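Local coordinates for ParB-like N-terminal domain-containing protein (Pyrococcus furiosus, PDB 1VK1) that is of unproven function but probably binds ATP and acts as a kinase, pairing a ParB-like N-terminal domain with a C-terminal domain of the L-serine kinase (SerK) family, at residues 48-53 with 71-76; 64-69 with 90-95; 177-180 with 184-187; 114-119 with 165-170. All blocks are in the same frame, centred on the assembly; numbering follows the deposited sequence. Where two conformers were deposited one is given.

Contact 1: 48-53 with 71-76; sequences GIFWKP and HHRWAG. With PO4 (phosphate ion), chain B.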
loop_
_atom_site.group_PDB
_atom_site.type_symbol
_atom_site.label_atom_id
_atom_site.label_comp_id
_atom_site.label_asym_id
_atom_site.label_seq_id
_atom_site.Cartn_x
_atom_site.Cartn_y
_atom_site.Cartn_z
ATOM N N GLY A 48 -13.084 18.948 -5.106
ATOM C CA GLY A 48 -12.534 19.556 -6.308
ATOM C C GLY A 48 -11.050 19.862 -6.289
ATOM O O GLY A 48 -10.560 20.522 -7.188
ATOM N N ILE A 49 -10.311 19.367 -5.283
ATOM C CA ILE A 49 -8.909 19.731 -5.105
ATOM C C ILE A 49 -8.057 18.484 -4.936
ATOM O O ILE A 49 -8.405 17.598 -4.165
ATOM C CB ILE A 49 -8.738 20.653 -3.865
ATOM C CG1 ILE A 49 -9.492 21.992 -4.066
ATOM C CG2 ILE A 49 -7.271 20.928 -3.566
ATOM C CD1 ILE A 49 -8.953 22.888 -5.178
ATOM N N PHE A 50 -6.958 18.434 -5.675
ATOM C CA PHE A 50 -5.936 17.410 -5.527
ATOM C C PHE A 50 -4.808 18.034 -4.739
ATOM O O PHE A 50 -4.197 18.994 -5.180
ATOM C CB PHE A 50 -5.475 16.993 -6.939
ATOM C CG PHE A 50 -4.580 15.794 -6.961
ATOM C CD1 PHE A 50 -5.096 14.521 -7.041
ATOM C CD2 PHE A 50 -3.212 15.935 -6.904
ATOM C CE1 PHE A 50 -4.260 13.419 -7.064
ATOM C CE2 PHE A 50 -2.379 14.799 -6.929
ATOM C CZ PHE A 50 -2.906 13.577 -7.001
ATOM N N TRP A 51 -4.548 17.512 -3.559
ATOM C CA TRP A 51 -3.614 18.205 -2.649
ATOM C C TRP A 51 -2.372 17.444 -2.253
ATOM O O TRP A 51 -1.507 18.008 -1.562
ATOM C CB TRP A 51 -4.335 18.720 -1.420
ATOM C CG TRP A 51 -5.061 17.729 -0.688
ATOM C CD1 TRP A 51 -6.405 17.455 -0.787
ATOM C CD2 TRP A 51 -4.562 16.885 0.371
ATOM N NE1 TRP A 51 -6.750 16.471 0.110
ATOM C CE2 TRP A 51 -5.642 16.112 0.833
ATOM C CE3 TRP A 51 -3.305 16.697 0.967
ATOM C CZ2 TRP A 51 -5.508 15.176 1.848
ATOM C CZ3 TRP A 51 -3.189 15.760 1.979
ATOM C CH2 TRP A 51 -4.280 15.018 2.397
ATOM N N LYS A 52 -2.277 16.183 -2.637
ATOM C CA LYS A 52 -1.153 15.361 -2.220
ATOM C C LYS A 52 -0.419 14.879 -3.459
ATOM O O LYS A 52 -0.935 14.005 -4.178
ATOM C CB LYS A 52 -1.636 14.159 -1.380
ATOM C CG LYS A 52 -0.516 13.486 -0.610
ATOM C CD LYS A 52 -1.028 12.377 0.324
ATOM C CE LYS A 52 0.137 11.666 1.028
ATOM N NZ LYS A 52 -0.328 10.674 2.053
ATOM N N PRO A 53 0.782 15.413 -3.740
ATOM C CA PRO A 53 1.442 15.090 -5.012
ATOM C C PRO A 53 1.801 13.617 -5.092
ATOM O O PRO A 53 2.069 12.980 -4.073
ATOM C CB PRO A 53 2.711 15.943 -4.986
ATOM C CG PRO A 53 2.988 16.168 -3.540
ATOM C CD PRO A 53 1.616 16.299 -2.894
ATOM N N HIS A 71 -0.620 5.236 -5.579
ATOM C CA HIS A 71 -1.328 4.291 -6.434
ATOM C C HIS A 71 -2.818 4.565 -6.521
ATOM O O HIS A 71 -3.396 4.513 -7.601
ATOM C CB HIS A 71 -1.116 2.839 -5.968
ATOM C CG HIS A 71 0.278 2.345 -6.150
ATOM N ND1 HIS A 71 1.291 2.600 -5.244
ATOM C CD2 HIS A 71 0.842 1.625 -7.151
ATOM C CE1 HIS A 71 2.408 2.039 -5.695
ATOM N NE2 HIS A 71 2.167 1.463 -6.853
ATOM N N HIS A 72 -3.457 4.845 -5.392
ATOM C CA HIS A 72 -4.893 5.065 -5.388
ATOM C C HIS A 72 -5.259 6.378 -6.046
ATOM O O HIS A 72 -6.294 6.458 -6.733
ATOM C CB HIS A 72 -5.471 4.922 -3.979
ATOM C CG HIS A 72 -5.333 3.538 -3.436
ATOM N ND1 HIS A 72 -4.194 3.094 -2.806
ATOM C CD2 HIS A 72 -6.175 2.486 -3.484
ATOM C CE1 HIS A 72 -4.370 1.824 -2.469
ATOM N NE2 HIS A 72 -5.562 1.435 -2.866
ATOM N N ARG A 73 -4.420 7.396 -5.868
ATOM C CA ARG A 73 -4.593 8.679 -6.556
ATOM C C ARG A 73 -4.452 8.551 -8.066
ATOM O O ARG A 73 -5.298 9.025 -8.829
ATOM C CB ARG A 73 -3.590 9.704 -6.001
ATOM C CG ARG A 73 -3.821 9.987 -4.510
ATOM C CD ARG A 73 -3.057 11.144 -3.899
ATOM N NE ARG A 73 -1.621 11.108 -3.919
ATOM C CZ ARG A 73 -0.814 10.457 -3.053
ATOM N NH1 ARG A 73 -1.278 9.632 -2.117
ATOM N NH2 ARG A 73 0.474 10.614 -3.179
ATOM N N TRP A 74 -3.411 7.855 -8.515
ATOM C CA TRP A 74 -3.207 7.595 -9.940
ATOM C C TRP A 74 -4.362 6.809 -10.535
ATOM O O TRP A 74 -4.928 7.195 -11.567
ATOM C CB TRP A 74 -1.871 6.837 -10.125
ATOM C CG TRP A 74 -1.687 6.135 -11.423
ATOM C CD1 TRP A 74 -1.283 6.672 -12.610
ATOM C CD2 TRP A 74 -1.794 4.729 -11.638
ATOM N NE1 TRP A 74 -1.179 5.677 -13.561
ATOM C CE2 TRP A 74 -1.484 4.479 -12.981
ATOM C CE3 TRP A 74 -2.116 3.635 -10.813
ATOM C CZ2 TRP A 74 -1.485 3.177 -13.519
ATOM C CZ3 TRP A 74 -2.129 2.368 -11.346
ATOM C CH2 TRP A 74 -1.810 2.151 -12.679
ATOM N N ALA A 75 -4.747 5.725 -9.881
ATOM C CA ALA A 75 -5.787 4.873 -10.409
ATOM C C ALA A 75 -7.140 5.587 -10.392
ATOM O O ALA A 75 -7.939 5.431 -11.317
ATOM C CB ALA A 75 -5.855 3.559 -9.622
ATOM N N GLY A 76 -7.404 6.374 -9.348
ATOM C CA GLY A 76 -8.643 7.125 -9.282
ATOM C C GLY A 76 -8.730 8.181 -10.367
ATOM O O GLY A 76 -9.770 8.341 -11.013
HETATM P P PO4 B . -0.598 3.867 -2.296
HETATM O O1 PO4 B . -0.769 2.255 -2.513
HETATM O O2 PO4 B . -1.947 4.495 -2.836
HETATM O O3 PO4 B . -0.436 4.111 -0.836
HETATM O O4 PO4 B . 0.585 4.341 -3.117
#
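R73 reaches from the first turn of helix 71-80 to the chain at F50, K52 and P53, joining the phosphate-binding helix of the ParB-like domain to the segment that leads into strand 54-58. Its CB lies at the edge of the F50 ring, 3.9 Å from CE1. CD, lifted out of the ring plane, meets F50 CZ at 3.9 Å. There the chain bends (chi3 -60°), which turns the guanidinium out of the line of the aliphatic part and toward the K52 carbonyl; NE comes to rest 3.0 Å from K52 O. The extended K52 side chain crosses R73 at about a right angle and lays CD over one face of the guanidinium, toward its rim, 3.7 Å from R73 NH1. At the tip, R73 NH2 donates to P53 O over 3.0 Å with an N-H...O angle of 138°, the donor standing above the carbonyl plane, and it also forms a salt bridge with D69. That carboxylate lies beside K52 as well and probably eases the closeness of the two positive charges. The residues just before R73 hold a phosphate ion, probably from the crystallisation liquor, at the helix N-terminus: G70, H71 and H72 each give a backbone N-H. Both imidazoles add an in-plane bond, H71 ND1 to phosphate O4 at 2.8 Å and H72 ND1 to phosphate O2 at 2.6 Å.

Contact 2: 64-69 with 90-95; sequences EYLIVD and LDYFDE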
loop_
_atom_site.group_PDB
_atom_site.type_symbol
_atom_site.label_atom_id
_atom_site.label_comp_id
_atom_site.label_asym_id
_atom_site.label_seq_id
_atom_site.Cartn_x
_atom_site.Cartn_y
_atom_site.Cartn_z
ATOM N N GLU A 64 9.621 6.402 -18.365
ATOM C CA GLU A 64 8.498 6.037 -17.516
ATOM C C GLU A 64 8.923 6.179 -16.055
ATOM O O GLU A 64 10.121 6.231 -15.746
ATOM C CB GLU A 64 8.062 4.603 -17.838
ATOM C CG GLU A 64 7.529 4.485 -19.283
ATOM C CD GLU A 64 7.520 3.080 -19.858
ATOM O OE1 GLU A 64 7.862 2.129 -19.156
ATOM O OE2 GLU A 64 7.143 2.938 -21.076
ATOM N N TYR A 65 7.935 6.207 -15.167
ATOM C CA TYR A 65 8.152 6.410 -13.752
ATOM C C TYR A 65 7.557 5.297 -12.920
ATOM O O TYR A 65 6.422 4.859 -13.151
ATOM C CB TYR A 65 7.511 7.729 -13.294
ATOM C CG TYR A 65 8.108 8.934 -13.945
ATOM C CD1 TYR A 65 9.211 9.574 -13.406
ATOM C CD2 TYR A 65 7.557 9.459 -15.099
ATOM C CE1 TYR A 65 9.776 10.677 -14.018
ATOM C CE2 TYR A 65 8.108 10.564 -15.717
ATOM C CZ TYR A 65 9.214 11.183 -15.149
ATOM O OH TYR A 65 9.768 12.302 -15.749
ATOM N N LEU A 66 8.326 4.858 -11.935
ATOM C CA LEU A 66 7.827 4.089 -10.821
ATOM C C LEU A 66 6.964 4.971 -9.953
ATOM O O LEU A 66 7.397 6.030 -9.533
ATOM C CB LEU A 66 9.028 3.585 -10.011
ATOM C CG LEU A 66 8.745 2.973 -8.636
ATOM C CD1 LEU A 66 7.918 1.689 -8.744
ATOM C CD2 LEU A 66 10.056 2.735 -7.905
ATOM N N ILE A 67 5.746 4.517 -9.650
ATOM C CA ILE A 67 4.951 5.140 -8.615
ATOM C C ILE A 67 5.572 4.722 -7.285
ATOM O O ILE A 67 5.563 3.566 -6.936
ATOM C CB ILE A 67 3.471 4.721 -8.676
ATOM C CG1 ILE A 67 2.811 5.231 -9.977
ATOM C CG2 ILE A 67 2.741 5.255 -7.447
ATOM C CD1 ILE A 67 1.423 4.679 -10.212
ATOM N N VAL A 68 6.092 5.693 -6.553
ATOM C CA VAL A 68 6.635 5.460 -5.210
ATOM C C VAL A 68 5.466 5.540 -4.229
ATOM O O VAL A 68 5.263 4.657 -3.434
ATOM C CB VAL A 68 7.770 6.443 -4.897
ATOM C CG1 VAL A 68 8.217 6.309 -3.467
ATOM C CG2 VAL A 68 8.928 6.202 -5.838
ATOM N N ASP A 69 4.702 6.624 -4.313
ATOM C CA ASP A 69 3.535 6.833 -3.493
ATOM C C ASP A 69 2.441 7.461 -4.325
ATOM O O ASP A 69 2.687 8.416 -5.050
ATOM C CB ASP A 69 3.865 7.761 -2.298
ATOM C CG ASP A 69 2.704 7.925 -1.387
ATOM O OD1 ASP A 69 2.200 6.897 -0.873
ATOM O OD2 ASP A 69 2.185 9.028 -1.166
ATOM N N LEU A 90 11.761 11.844 -7.447
ATOM C CA LEU A 90 12.779 11.441 -6.494
ATOM C C LEU A 90 13.876 10.651 -7.197
ATOM O O LEU A 90 13.638 10.023 -8.240
ATOM C CB LEU A 90 12.136 10.480 -5.464
ATOM C CG LEU A 90 10.920 10.924 -4.693
ATOM C CD1 LEU A 90 10.376 9.777 -3.853
ATOM C CD2 LEU A 90 11.248 12.091 -3.808
ATOM N N ASP A 91 15.078 10.664 -6.616
ATOM C CA ASP A 91 16.095 9.670 -6.938
ATOM C C ASP A 91 15.842 8.510 -5.984
ATOM O O ASP A 91 16.108 8.622 -4.799
ATOM C CB ASP A 91 17.501 10.246 -6.741
ATOM C CG ASP A 91 18.611 9.185 -6.887
ATOM O OD1 ASP A 91 18.303 7.989 -7.188
ATOM O OD2 ASP A 91 19.819 9.464 -6.713
ATOM N N TYR A 92 15.333 7.415 -6.515
ATOM C CA TYR A 92 14.845 6.321 -5.671
ATOM C C TYR A 92 15.959 5.734 -4.789
ATOM O O TYR A 92 15.709 5.355 -3.654
ATOM C CB TYR A 92 14.216 5.243 -6.532
ATOM C CG TYR A 92 13.374 4.271 -5.746
ATOM C CD1 TYR A 92 12.326 4.725 -4.912
ATOM C CD2 TYR A 92 13.585 2.911 -5.834
ATOM C CE1 TYR A 92 11.545 3.832 -4.187
ATOM C CE2 TYR A 92 12.807 2.027 -5.118
ATOM C CZ TYR A 92 11.787 2.493 -4.289
ATOM O OH TYR A 92 11.010 1.614 -3.576
ATOM N N PHE A 93 17.198 5.712 -5.296
ATOM C CA PHE A 93 18.307 5.053 -4.572
ATOM C C PHE A 93 19.140 6.012 -3.755
ATOM O O PHE A 93 20.188 5.650 -3.232
ATOM C CB PHE A 93 19.107 4.189 -5.532
ATOM C CG PHE A 93 18.341 2.988 -5.987
ATOM C CD1 PHE A 93 18.092 1.929 -5.099
ATOM C CD2 PHE A 93 17.808 2.924 -7.266
ATOM C CE1 PHE A 93 17.364 0.830 -5.486
ATOM C CE2 PHE A 93 17.064 1.809 -7.660
ATOM C CZ PHE A 93 16.853 0.761 -6.767
ATOM N N ASP A 94 18.629 7.217 -3.581
ATOM C CA ASP A 94 19.140 8.108 -2.579
ATOM C C ASP A 94 18.877 7.482 -1.204
ATOM O O ASP A 94 17.778 6.943 -0.964
ATOM C CB ASP A 94 18.453 9.468 -2.701
ATOM C CG ASP A 94 19.079 10.516 -1.824
ATOM O OD1 ASP A 94 19.829 11.356 -2.361
ATOM O OD2 ASP A 94 18.893 10.580 -0.590
ATOM N N GLU A 95 19.865 7.546 -0.307
ATOM C CA GLU A 95 19.754 6.945 1.033
ATOM C C GLU A 95 18.631 7.549 1.888
ATOM O O GLU A 95 18.155 6.917 2.822
ATOM C CB GLU A 95 21.103 7.010 1.786
ATOM C CG GLU A 95 22.087 5.922 1.379
ATOM C CD GLU A 95 21.617 4.532 1.777
ATOM O OE1 GLU A 95 21.476 4.264 2.994
ATOM O OE2 GLU A 95 21.384 3.708 0.874
#
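L90 begins the contact by setting CD1 against V68 CG1 at 4.1 Å. D91 opens a turn: OD1 accepts from F93 N at 3.2 Å, an Asx turn, and D91 O accepts from D94 N to close a type I beta turn. Y92 points its ring back at the other segment. With CG anti to the backbone N (chi1 -165°), the ring lies flat beneath L66, whose CD2 stands almost exactly over its centre, 3.9 Å from the centroid and 6° off the normal: a CH-pi contact. V68 CG2 approaches the same ring obliquely, 3.8 Å from Y92 CD1. In the mixed sheet of the ParB-like domain, strand 54-58 separates outermost strand 65-67 from strand 84-90, so these side chains meet across the intervening strand, where A57 also touches Y92. V68 and D69 both face L55 in a classic beta bulge. V208 of helix 205-213 packs on Y92 too, and the phenol OH is hydrogen-bonded to H225. Cutting Y92 back to an alanine is likely to leave a gap beside L66 CD2 and V68 CG2 and H225 NE2 without its phenol partner. F93 turns one face of its ring toward Y92 CD2.

Contact 3: 177-180 with 184-187; sequences VYYG and DAKA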
loop_
_atom_site.group_PDB
_atom_site.type_symbol
_atom_site.label_atom_id
_atom_site.label_comp_id
_atom_site.label_asym_id
_atom_site.label_seq_id
_atom_site.Cartn_x
_atom_site.Cartn_y
_atom_site.Cartn_z
ATOM N N VAL A 177 -8.101 -2.286 8.618
ATOM C CA VAL A 177 -7.280 -1.091 8.745
ATOM C C VAL A 177 -5.827 -1.450 8.518
ATOM O O VAL A 177 -5.422 -2.582 8.730
ATOM C CB VAL A 177 -7.445 -0.417 10.104
ATOM C CG1 VAL A 177 -8.897 0.020 10.302
ATOM C CG2 VAL A 177 -7.025 -1.323 11.212
ATOM N N TYR A 178 -5.070 -0.492 8.045
ATOM C CA TYR A 178 -3.666 -0.706 7.755
ATOM C C TYR A 178 -2.834 0.157 8.676
ATOM O O TYR A 178 -2.956 1.351 8.635
ATOM C CB TYR A 178 -3.380 -0.379 6.281
ATOM C CG TYR A 178 -4.088 -1.303 5.332
ATOM C CD1 TYR A 178 -3.495 -2.465 4.884
ATOM C CD2 TYR A 178 -5.401 -1.013 4.892
ATOM C CE1 TYR A 178 -4.194 -3.342 4.004
ATOM C CE2 TYR A 178 -6.077 -1.848 4.053
ATOM C CZ TYR A 178 -5.477 -3.011 3.602
ATOM O OH TYR A 178 -6.181 -3.843 2.754
ATOM N N TYR A 179 -1.978 -0.481 9.508
ATOM C CA TYR A 179 -1.066 0.209 10.438
ATOM C C TYR A 179 0.299 0.406 9.811
ATOM O O TYR A 179 0.855 -0.521 9.241
ATOM C CB TYR A 179 -0.879 -0.624 11.724
ATOM C CG TYR A 179 -2.046 -0.538 12.667
ATOM C CD1 TYR A 179 -2.031 0.321 13.757
ATOM C CD2 TYR A 179 -3.179 -1.283 12.452
ATOM C CE1 TYR A 179 -3.121 0.405 14.613
ATOM C CE2 TYR A 179 -4.277 -1.191 13.312
ATOM C CZ TYR A 179 -4.230 -0.348 14.367
ATOM O OH TYR A 179 -5.313 -0.266 15.208
ATOM N N GLY A 180 0.862 1.600 9.955
ATOM C CA GLY A 180 2.236 1.859 9.504
ATOM C C GLY A 180 3.277 1.120 10.323
ATOM O O GLY A 180 4.291 0.673 9.794
ATOM N N ASP A 184 2.328 -0.303 16.887
ATOM C CA ASP A 184 1.015 0.334 17.035
ATOM C C ASP A 184 -0.122 -0.678 16.908
ATOM O O ASP A 184 -1.067 -0.646 17.676
ATOM C CB ASP A 184 0.822 1.448 15.995
ATOM C CG ASP A 184 1.706 2.684 16.249
ATOM O OD1 ASP A 184 2.306 2.819 17.353
ATOM O OD2 ASP A 184 1.843 3.594 15.396
ATOM N N ALA A 185 -0.032 -1.572 15.925
ATOM C CA ALA A 185 -1.023 -2.628 15.769
ATOM C C ALA A 185 -1.095 -3.487 17.032
ATOM O O ALA A 185 -2.174 -3.786 17.536
ATOM C CB ALA A 185 -0.675 -3.489 14.577
ATOM N N LYS A 186 0.076 -3.872 17.537
ATOM C CA LYS A 186 0.149 -4.703 18.740
ATOM C C LYS A 186 -0.407 -3.975 19.972
ATOM O O LYS A 186 -1.112 -4.579 20.775
ATOM C CB LYS A 186 1.581 -5.194 18.973
ATOM C CG LYS A 186 2.005 -6.262 17.958
ATOM C CD LYS A 186 3.264 -7.002 18.376
ATOM C CE LYS A 186 3.603 -8.124 17.379
ATOM N NZ LYS A 186 4.770 -8.980 17.830
ATOM N N ALA A 187 -0.096 -2.686 20.097
ATOM C CA ALA A 187 -0.629 -1.857 21.195
ATOM C C ALA A 187 -2.158 -1.765 21.128
ATOM O O ALA A 187 -2.829 -1.799 22.158
ATOM C CB ALA A 187 -0.026 -0.482 21.154
#
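Y179 lays one face of its ring on the backbone of A185, and this is the tight part of the contact. A185 CA stands 3.8 Å from the ring centroid, 14° off the normal, as a CH-pi contact displaced toward the rim. The methyl group continues the packing at the root of the ring, with A185 CB 3.8 Å from Y179 CG, while A185 N is only 3.5 Å from CD1. Having CG anti to its own carbonyl carbon (chi1 -77°) lets the phenol lie along the helix. The two elements form a beta-alpha unit in the SerK-like C-terminal domain: strand 177-179, an outermost strand of a three-stranded antiparallel sheet, runs through a short connection into helix 182-190. I194 touches both Y179 and A185. One turn farther along the helix, D188 OD2 is hydrogen-bonded to the phenol OH and so fixes the far end of the ring. A serine in place of Y179 would probably expose the A185 backbone to a gap and leave the D188 carboxylate without its phenol mate. Toward solvent the fit is looser: of the D184 side chain only CB nears the ring, obliquely, 3.8 Å from Y179 CD1, and its carboxylate extends away from the tyrosine.

Contact 4: 114-119 with 165-170; sequences IERLKA and LDEMDQ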
loop_
_atom_site.group_PDB
_atom_site.type_symbol
_atom_site.label_atom_id
_atom_site.label_comp_id
_atom_site.label_asym_id
_atom_site.label_seq_id
_atom_site.Cartn_x
_atom_site.Cartn_y
_atom_site.Cartn_z
ATOM N N ILE A 114 -10.236 -17.042 8.682
ATOM C CA ILE A 114 -9.493 -18.272 8.359
ATOM C C ILE A 114 -10.281 -19.157 7.414
ATOM O O ILE A 114 -9.731 -19.695 6.477
ATOM C CB ILE A 114 -9.061 -19.009 9.656
ATOM C CG1 ILE A 114 -7.976 -18.181 10.350
ATOM C CG2 ILE A 114 -8.586 -20.439 9.356
ATOM C CD1 ILE A 114 -7.561 -18.691 11.726
ATOM N N GLU A 115 -11.592 -19.322 7.652
ATOM C CA GLU A 115 -12.407 -20.127 6.734
ATOM C C GLU A 115 -12.345 -19.578 5.302
ATOM O O GLU A 115 -12.197 -20.321 4.348
ATOM C CB GLU A 115 -13.862 -20.185 7.203
ATOM N N ARG A 116 -12.442 -18.254 5.166
ATOM C CA ARG A 116 -12.396 -17.636 3.856
ATOM C C ARG A 116 -11.023 -17.782 3.201
ATOM O O ARG A 116 -10.925 -17.979 2.004
ATOM C CB ARG A 116 -12.806 -16.163 3.953
ATOM C CG ARG A 116 -14.271 -15.954 4.326
ATOM C CD ARG A 116 -15.228 -16.259 3.187
ATOM N NE ARG A 116 -15.075 -15.298 2.088
ATOM C CZ ARG A 116 -15.629 -14.083 2.054
ATOM N NH1 ARG A 116 -16.386 -13.655 3.063
ATOM N NH2 ARG A 116 -15.423 -13.285 1.002
ATOM N N LEU A 117 -9.966 -17.687 3.999
ATOM C CA LEU A 117 -8.605 -17.911 3.483
ATOM C C LEU A 117 -8.457 -19.338 2.972
ATOM O O LEU A 117 -7.953 -19.566 1.877
ATOM C CB LEU A 117 -7.564 -17.613 4.543
ATOM C CG LEU A 117 -7.436 -16.151 4.983
ATOM C CD1 LEU A 117 -6.520 -15.982 6.187
ATOM C CD2 LEU A 117 -6.969 -15.254 3.841
ATOM N N LYS A 118 -8.941 -20.302 3.749
ATOM C CA LYS A 118 -8.822 -21.709 3.338
ATOM C C LYS A 118 -9.633 -21.975 2.072
ATOM O O LYS A 118 -9.204 -22.738 1.216
ATOM C CB LYS A 118 -9.231 -22.653 4.476
ATOM C CG LYS A 118 -8.233 -22.671 5.620
ATOM C CD LYS A 118 -8.649 -23.646 6.744
ATOM C CE LYS A 118 -7.601 -23.695 7.845
ATOM N NZ LYS A 118 -7.899 -24.712 8.947
ATOM N N ALA A 119 -10.777 -21.302 1.929
ATOM C CA ALA A 119 -11.610 -21.446 0.731
ATOM C C ALA A 119 -10.900 -20.966 -0.536
ATOM O O ALA A 119 -11.259 -21.369 -1.637
ATOM C CB ALA A 119 -12.934 -20.700 0.903
ATOM N N LEU A 165 -9.265 -10.291 2.294
ATOM C CA LEU A 165 -9.473 -9.162 3.176
ATOM C C LEU A 165 -10.270 -8.021 2.547
ATOM O O LEU A 165 -11.141 -7.449 3.188
ATOM C CB LEU A 165 -8.149 -8.637 3.689
ATOM C CG LEU A 165 -7.341 -9.613 4.570
ATOM C CD1 LEU A 165 -6.019 -9.000 4.968
ATOM C CD2 LEU A 165 -8.128 -10.055 5.802
ATOM N N ASP A 166 -9.990 -7.710 1.292
ATOM C CA ASP A 166 -10.709 -6.656 0.586
ATOM C C ASP A 166 -12.196 -7.046 0.448
ATOM O O ASP A 166 -13.089 -6.225 0.655
ATOM C CB ASP A 166 -10.042 -6.466 -0.782
ATOM C CG ASP A 166 -10.540 -5.170 -1.510
ATOM O OD1 ASP A 166 -11.720 -4.770 -1.347
ATOM O OD2 ASP A 166 -9.825 -4.502 -2.242
ATOM N N GLU A 167 -12.470 -8.296 0.103
ATOM C CA GLU A 167 -13.843 -8.752 -0.006
ATOM C C GLU A 167 -14.588 -8.673 1.318
ATOM O O GLU A 167 -15.731 -8.210 1.356
ATOM C CB GLU A 167 -13.861 -10.158 -0.576
ATOM C CG GLU A 167 -13.473 -10.163 -2.060
ATOM C CD GLU A 167 -13.097 -11.520 -2.631
ATOM O OE1 GLU A 167 -13.096 -12.525 -1.902
ATOM O OE2 GLU A 167 -12.785 -11.563 -3.837
ATOM N N MET A 168 -13.935 -9.087 2.401
ATOM C CA MET A 168 -14.562 -9.060 3.713
ATOM C C MET A 168 -14.750 -7.628 4.210
ATOM O O MET A 168 -15.727 -7.329 4.874
ATOM C CB MET A 168 -13.770 -9.895 4.714
ATOM C CG MET A 168 -13.752 -11.385 4.360
ATOM S SD MET A 168 -12.943 -12.412 5.605
ATOM C CE MET A 168 -14.282 -12.537 6.827
ATOM N N ASP A 169 -13.813 -6.742 3.857
ATOM C CA ASP A 169 -13.897 -5.301 4.125
ATOM C C ASP A 169 -15.136 -4.729 3.425
ATOM O O ASP A 169 -15.969 -4.067 4.037
ATOM C CB ASP A 169 -12.579 -4.671 3.612
ATOM C CG ASP A 169 -12.531 -3.167 3.680
ATOM O OD1 ASP A 169 -13.302 -2.578 4.397
ATOM O OD2 ASP A 169 -11.689 -2.507 3.026
ATOM N N GLN A 170 -15.258 -4.994 2.142
ATOM C CA GLN A 170 -16.388 -4.488 1.369
ATOM C C GLN A 170 -17.737 -5.003 1.876
ATOM O O GLN A 170 -18.721 -4.274 1.849
ATOM C CB GLN A 170 -16.213 -4.842 -0.100
ATOM C CG GLN A 170 -15.186 -3.964 -0.800
ATOM C CD GLN A 170 -15.621 -2.519 -0.844
ATOM O OE1 GLN A 170 -16.754 -2.235 -1.211
ATOM N NE2 GLN A 170 -14.750 -1.615 -0.455
#
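R116 NH2 stands 3.8 Å from E167 OE1, a long salt bridge and the one charged pairing between the two helical segments. The carboxylate oxygen lies at the edge of the guanidinium, near its plane, and the two flat groups are turned only 19° from each other, but at this separation the attraction is electrostatic rather than a close bonded grip. Each partner has another mate: R116 NH1 forms a salt bridge with E173, just beyond the end of helix 161-170, and E167 OE2 forms one with K163, a turn earlier in its own helix. R116 is therefore held between two carboxylates. Helix 114-119 packs beside helix 161-170 in the SerK-like domain, with CA atoms 8.8 Å apart at R116 and M168, and I114 and L117 of the former also rest on strand 148-151 of the antiparallel sheet. M168 supplies the apolar contact with R116, while L117 packs on V161 and V164. The methionine CG sits over one face of the guanidinium, 3.7 Å from R116 NH1, while SD lies alongside the aliphatic stem, 4.0 Å from R116 CG and 4.1 Å from R116 CB. The two side chains thus run antiparallel where they pass. Successive bends in the arginine (chi2 -74°, chi3 -67°) fold its stem so that the guanidinium meets M168 CG and E167 together. D169 forms a salt bridge with R35 of helix 34-47, tying helix 161-170 to the ParB-like domain.

Overall arrangement
Contacts 1 and 2 belong to the ParB-like domain and interlock along the chain; they touch where W74 packs on I67 and where K52 CE lies beside D69 OD2. Contacts 3 and 4 lie in the SerK-like domain, about 19 Å apart between centres, and are joined by the chain running from helix 161-170 into strand 177-179. Contact 2 is buried and apolar, whereas the other three are only partly buried. Contact 1 is cationic and polar beside a phosphate, contact 3 is an aromatic face on a helix backbone, and contact 4 combines a methionine with a long charge pair. Contacts 2 and 4 lie on opposite sides of the chain's centre.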